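Local coordinates for putative pyridoxal phosphate-dependent transferase (Clostridium difficile, PDB 4DQ6), which belongs to the class I and II aminotransferase family of pyridoxal phosphate-dependent enzymes and binds pyridoxal-5'-phosphate, at residues D70-S75 against F276-T281; E91-S96 against Y249-D254. All blocks are in the same frame, centred on the assembly; numbering follows the deposited sequence.

Interaction 1: D70-S75 against F276-T281; sequences DSYNES and FSLVAT
The ring of Tyr-72 carries this contact between two helices of the aminotransferase chain some 200 residues apart, reaching from helix 70-84 to Leu-278 and Thr-281 of helix 275-287. With CG anti to the backbone N (chi1 175°), the CD2-CE2 side of the ring is brought against the partner helix. Tyr-72 CD2 lies 3.5 Å from Leu-278 O, which sits at the ring edge and in its plane, and 3.7 Å from Leu-278 CD1. Farther out, Tyr-72 CE2 touches Thr-281 CB at 3.6 Å, while Thr-281 CG2 packs beside CZ. The axes of the two segments pass 9.9 Å apart at 48°, and the Tyr-72 ring fills most of the interface. Thr-281 OG1 donates to Ser-277 O at 2.8 Å, above the carbonyl plane, and this oxygen also accepts from Thr-281 N. Ser-75 OG likewise donates to Tyr-72 O at 2.7 Å, along a lone pair. In the next shell, Asn-273 ND2 bonds both Tyr-72 OH and Ser-277 OG, Ser-247 OG bonds Thr-281 OG1, and Leu-278 packs on Phe-18 of the second subunit. No hydrogen bond joins the two segments directly; their cohesion is van der Waals, and the buried hydroxyls of Tyr-72 and Thr-281 are satisfied by neighbouring residues.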
loop_
_atom_site.group_PDB
_atom_site.type_symbol
_atom_site.label_atom_id
_atom_site.label_comp_id
_atom_site.label_asym_id
_atom_site.label_seq_id
_atom_site.Cartn_x
_atom_site.Cartn_y
_atom_site.Cartn_z
ATOM N N ASP A 70 2.882 12.773 15.231
ATOM C CA ASP A 70 4.220 13.351 15.086
ATOM C C ASP A 70 5.322 12.393 15.560
ATOM O O ASP A 70 6.423 12.418 15.043
ATOM C CB ASP A 70 4.331 14.626 15.919
ATOM C CG ASP A 70 3.528 15.787 15.357
ATOM O OD1 ASP A 70 3.029 15.709 14.211
ATOM O OD2 ASP A 70 3.432 16.803 16.083
ATOM N N SER A 71 5.024 11.557 16.553
ATOM C CA SER A 71 6.005 10.598 17.125
ATOM C C SER A 71 6.577 9.595 16.095
ATOM O O SER A 71 7.709 9.135 16.253
ATOM C CB SER A 71 5.369 9.797 18.279
ATOM O OG SER A 71 4.248 9.038 17.875
ATOM N N TYR A 72 5.814 9.317 15.031
ATOM C CA TYR A 72 6.253 8.391 14.005
ATOM C C TYR A 72 7.464 8.961 13.247
ATOM O O TYR A 72 8.548 8.387 13.258
ATOM C CB TYR A 72 5.093 8.099 13.065
ATOM C CG TYR A 72 5.385 7.259 11.885
ATOM C CD1 TYR A 72 5.893 7.795 10.720
ATOM C CD2 TYR A 72 5.125 5.885 11.919
ATOM C CE1 TYR A 72 6.137 6.999 9.602
ATOM C CE2 TYR A 72 5.307 5.065 10.835
ATOM C CZ TYR A 72 5.855 5.598 9.679
ATOM O OH TYR A 72 6.110 4.895 8.489
ATOM N N ASN A 73 7.310 10.154 12.665
ATOM C CA ASN A 73 8.455 10.762 11.934
ATOM C C ASN A 73 9.563 11.195 12.922
ATOM O O ASN A 73 10.719 11.145 12.572
ATOM C CB ASN A 73 8.030 11.937 11.048
ATOM C CG ASN A 73 7.395 11.466 9.750
ATOM O OD1 ASN A 73 7.539 10.297 9.372
ATOM N ND2 ASN A 73 6.676 12.375 9.055
ATOM N N GLU A 74 9.216 11.569 14.161
ATOM C CA GLU A 74 10.236 11.840 15.191
ATOM C C GLU A 74 11.136 10.606 15.430
ATOM O O GLU A 74 12.333 10.755 15.590
ATOM C CB GLU A 74 9.600 12.297 16.513
ATOM C CG GLU A 74 9.043 13.710 16.390
ATOM C CD GLU A 74 8.125 14.224 17.512
ATOM O OE1 GLU A 74 7.650 13.453 18.408
ATOM O OE2 GLU A 74 7.851 15.470 17.463
ATOM N N SER A 75 10.564 9.392 15.413
ATOM C CA SER A 75 11.371 8.215 15.604
ATOM C C SER A 75 12.380 8.029 14.480
ATOM O O SER A 75 13.505 7.555 14.711
ATOM C CB SER A 75 10.499 6.942 15.778
ATOM O OG SER A 75 9.925 6.462 14.585
ATOM N N PHE A 276 -0.851 -1.321 11.490
ATOM C CA PHE A 276 0.209 -2.119 12.111
ATOM C C PHE A 276 1.600 -1.609 11.744
ATOM O O PHE A 276 2.508 -1.575 12.561
ATOM C CB PHE A 276 0.000 -3.593 11.841
ATOM C CG PHE A 276 -1.181 -4.169 12.565
ATOM C CD1 PHE A 276 -1.175 -4.202 13.963
ATOM C CD2 PHE A 276 -2.311 -4.712 11.929
ATOM C CE1 PHE A 276 -2.221 -4.747 14.690
ATOM C CE2 PHE A 276 -3.408 -5.232 12.670
ATOM C CZ PHE A 276 -3.325 -5.268 14.083
ATOM N N SER A 277 1.805 -1.269 10.488
ATOM C CA SER A 277 3.004 -0.620 10.078
ATOM C C SER A 277 3.333 0.625 10.915
ATOM O O SER A 277 4.490 0.889 11.277
ATOM C CB SER A 277 2.814 -0.243 8.575
ATOM O OG SER A 277 3.597 0.765 8.119
ATOM N N LEU A 278 2.299 1.410 11.213
ATOM C CA LEU A 278 2.497 2.638 11.972
ATOM C C LEU A 278 3.175 2.367 13.301
ATOM O O LEU A 278 4.199 2.988 13.649
ATOM C CB LEU A 278 1.176 3.311 12.297
ATOM C CG LEU A 278 1.343 4.703 12.876
ATOM C CD1 LEU A 278 1.471 5.691 11.695
ATOM C CD2 LEU A 278 0.146 5.090 13.743
ATOM N N VAL A 279 2.617 1.425 14.030
ATOM C CA VAL A 279 3.141 1.172 15.385
ATOM C C VAL A 279 4.446 0.402 15.376
ATOM O O VAL A 279 5.315 0.646 16.217
ATOM C CB VAL A 279 2.107 0.494 16.334
ATOM C CG1 VAL A 279 0.826 1.318 16.500
ATOM C CG2 VAL A 279 1.884 -0.951 15.945
ATOM N N ALA A 280 4.612 -0.507 14.409
ATOM C CA ALA A 280 5.857 -1.297 14.311
ATOM C C ALA A 280 7.046 -0.434 13.938
ATOM O O ALA A 280 8.162 -0.693 14.382
ATOM C CB ALA A 280 5.707 -2.483 13.374
ATOM N N THR A 281 6.854 0.533 13.042
ATOM C CA THR A 281 7.959 1.350 12.607
ATOM C C THR A 281 8.506 2.191 13.765
ATOM O O THR A 281 9.697 2.210 14.068
ATOM C CB THR A 281 7.473 2.268 11.466
ATOM O OG1 THR A 281 7.103 1.478 10.334
ATOM C CG2 THR A 281 8.578 3.267 11.061
#

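Interaction 2: E91-S96 against Y249-D254; sequences EWLIYS and YVVLPD
Strand 93-96 is the outermost strand, within this chain, of the large mixed sheet of the PLP-dependent aminotransferase fold, and it pairs antiparallel with strand 248-251. Ile-94 and Val-250 form a hydrogen-bonded pair, with Ile-94 N to Val-250 O and Val-250 N to Ile-94 O both 2.9 Å. Beyond the strand end a third bond continues the ladder: Leu-252 N donates to Trp-92 O, on a lone pair, with an N-H...O angle of 165°. Leu-93 pairs with Val-251, and Tyr-95 with Tyr-249, in non-hydrogen-bonded positions. On their face of the sheet, Leu-93 lies alongside Tyr-249 and Val-251, its CD2 3.6 Å from Tyr-249 CD2 and 3.8 Å from Val-251 CG2; helix 70-84 packs against this face. The OH of Tyr-249 bonds that of Tyr-285. The opposite face carries Ile-94 and Val-250; Ile-94 CD1 meets Leu-252 CD1 at 3.6 Å, and helix 255-267 packs on Ile-94. At the far end the Trp-92 indole lies across Pro-253, its edge near Val-251 CG1, and a CH-pi contact places Pro-253 CA 3.7 Å from the centroid of the five-membered ring of Trp-92, 8° off its normal.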
loop_
_atom_site.group_PDB
_atom_site.type_symbol
_atom_site.label_atom_id
_atom_site.label_comp_id
_atom_site.label_asym_id
_atom_site.label_seq_id
_atom_site.Cartn_x
_atom_site.Cartn_y
_atom_site.Cartn_z
ATOM N N GLU A 91 9.933 17.445 8.305
ATOM C CA GLU A 91 9.222 17.982 7.145
ATOM C C GLU A 91 9.699 17.445 5.799
ATOM O O GLU A 91 9.009 17.626 4.812
ATOM C CB GLU A 91 9.339 19.520 7.110
ATOM C CG GLU A 91 8.622 20.203 8.264
ATOM C CD GLU A 91 9.421 20.375 9.539
ATOM O OE1 GLU A 91 10.539 19.838 9.723
ATOM O OE2 GLU A 91 8.874 21.131 10.411
ATOM N N TRP A 92 10.869 16.833 5.757
ATOM C CA TRP A 92 11.389 16.245 4.545
ATOM C C TRP A 92 10.857 14.878 4.232
ATOM O O TRP A 92 11.140 14.350 3.119
ATOM C CB TRP A 92 12.869 16.153 4.601
ATOM C CG TRP A 92 13.606 17.450 4.784
ATOM C CD1 TRP A 92 13.103 18.721 4.676
ATOM C CD2 TRP A 92 15.029 17.599 5.065
ATOM N NE1 TRP A 92 14.097 19.654 4.859
ATOM C CE2 TRP A 92 15.282 19.040 5.099
ATOM C CE3 TRP A 92 16.096 16.721 5.224
ATOM C CZ2 TRP A 92 16.580 19.554 5.353
ATOM C CZ3 TRP A 92 17.380 17.258 5.465
ATOM C CH2 TRP A 92 17.600 18.627 5.532
ATOM N N LEU A 93 10.077 14.243 5.134
ATOM C CA LEU A 93 9.738 12.847 5.004
ATOM C C LEU A 93 8.412 12.627 4.330
ATOM O O LEU A 93 7.424 13.235 4.713
ATOM C CB LEU A 93 9.692 12.193 6.389
ATOM C CG LEU A 93 11.016 12.020 7.111
ATOM C CD1 LEU A 93 10.896 11.753 8.615
ATOM C CD2 LEU A 93 11.836 10.962 6.388
ATOM N N ILE A 94 8.417 11.707 3.345
ATOM C CA ILE A 94 7.192 11.192 2.735
ATOM C C ILE A 94 7.080 9.677 2.966
ATOM O O ILE A 94 8.048 8.937 2.754
ATOM C CB ILE A 94 7.101 11.508 1.214
ATOM C CG1 ILE A 94 7.008 13.014 1.112
ATOM C CG2 ILE A 94 5.927 10.789 0.545
ATOM C CD1 ILE A 94 6.866 13.460 -0.337
ATOM N N TYR A 95 5.890 9.235 3.418
ATOM C CA TYR A 95 5.568 7.803 3.557
ATOM C C TYR A 95 5.456 7.152 2.181
ATOM O O TYR A 95 4.806 7.713 1.287
ATOM C CB TYR A 95 4.211 7.663 4.245
ATOM C CG TYR A 95 3.590 6.295 4.090
ATOM C CD1 TYR A 95 4.042 5.190 4.868
ATOM C CD2 TYR A 95 2.587 6.054 3.169
ATOM C CE1 TYR A 95 3.535 3.923 4.669
ATOM C CE2 TYR A 95 2.089 4.770 2.965
ATOM C CZ TYR A 95 2.547 3.718 3.714
ATOM O OH TYR A 95 2.007 2.437 3.515
ATOM N N SER A 96 5.926 5.917 2.046
ATOM C CA SER A 96 5.645 5.090 0.890
ATOM C C SER A 96 5.461 3.645 1.381
ATOM O O SER A 96 6.180 3.245 2.325
ATOM C CB SER A 96 6.768 5.196 -0.106
ATOM O OG SER A 96 6.545 4.359 -1.250
ATOM N N TYR A 249 10.118 5.206 3.804
ATOM C CA TYR A 249 10.076 6.657 3.759
ATOM C C TYR A 249 11.085 7.175 2.745
ATOM O O TYR A 249 12.059 6.494 2.434
ATOM C CB TYR A 249 10.251 7.283 5.157
ATOM C CG TYR A 249 11.484 6.831 5.892
ATOM C CD1 TYR A 249 11.413 5.691 6.710
ATOM C CD2 TYR A 249 12.723 7.507 5.813
ATOM C CE1 TYR A 249 12.486 5.237 7.427
ATOM C CE2 TYR A 249 13.819 7.033 6.556
ATOM C CZ TYR A 249 13.686 5.885 7.327
ATOM O OH TYR A 249 14.789 5.447 8.036
ATOM N N VAL A 250 10.824 8.389 2.258
ATOM C CA VAL A 250 11.682 9.103 1.385
ATOM C C VAL A 250 12.054 10.395 2.066
ATOM O O VAL A 250 11.199 11.082 2.657
ATOM C CB VAL A 250 10.889 9.352 0.101
ATOM C CG1 VAL A 250 11.855 9.843 -0.988
ATOM C CG2 VAL A 250 10.189 8.117 -0.426
ATOM N N VAL A 251 13.305 10.797 1.862
ATOM C CA VAL A 251 13.825 12.012 2.480
ATOM C C VAL A 251 14.056 12.980 1.311
ATOM O O VAL A 251 14.977 12.740 0.456
ATOM C CB VAL A 251 15.135 11.822 3.253
ATOM C CG1 VAL A 251 15.564 13.156 3.835
ATOM C CG2 VAL A 251 14.959 10.732 4.320
ATOM N N LEU A 252 13.313 14.092 1.277
ATOM C CA LEU A 252 13.435 15.058 0.159
ATOM C C LEU A 252 13.696 16.474 0.742
ATOM O O LEU A 252 12.786 17.211 1.086
ATOM C CB LEU A 252 12.196 14.999 -0.708
ATOM C CG LEU A 252 11.658 13.666 -1.147
ATOM C CD1 LEU A 252 10.493 13.223 -0.239
ATOM C CD2 LEU A 252 11.228 13.736 -2.602
ATOM N N PRO A 253 14.983 16.835 0.834
ATOM C CA PRO A 253 15.367 18.152 1.382
ATOM C C PRO A 253 14.988 19.330 0.497
ATOM O O PRO A 253 14.936 20.448 0.988
ATOM C CB PRO A 253 16.894 18.032 1.524
ATOM C CG PRO A 253 17.153 16.567 1.602
ATOM C CD PRO A 253 16.164 15.973 0.641
ATOM N N ASP A 254 14.759 19.097 -0.782
ATOM C CA ASP A 254 14.331 20.168 -1.690
ATOM C C ASP A 254 12.807 20.200 -1.738
ATOM O O ASP A 254 12.152 19.230 -2.112
ATOM C CB ASP A 254 14.968 19.953 -3.061
ATOM C CG ASP A 254 14.622 21.053 -4.047
ATOM O OD1 ASP A 254 13.511 21.552 -4.050
ATOM O OD2 ASP A 254 15.484 21.447 -4.845
#

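Overall arrangement
The centres of the two interactions lie 14 Å apart, on the same side of the chain's centre. Helix 70-84 of interaction 1 is followed, after a short connection, by strand 93-96 of interaction 2; strand 248-251 then precedes helix 275-287, so the chain order is 70-75, 91-96, 249-254, 276-281. Helix 70-84 links the two, packing on the sheet face that carries Leu-93 and Tyr-249. They touch where Asn-73 CG packs on Leu-93 CD1 at 3.7 Å and Tyr-72 OH on Tyr-95 CD1 at 4.2 Å. The side chains of Ser-277 and Val-250 lie about 11 and 10 Å from a bound PLP, beyond contact, while Phe-276 meets Phe-276 of the second subunit.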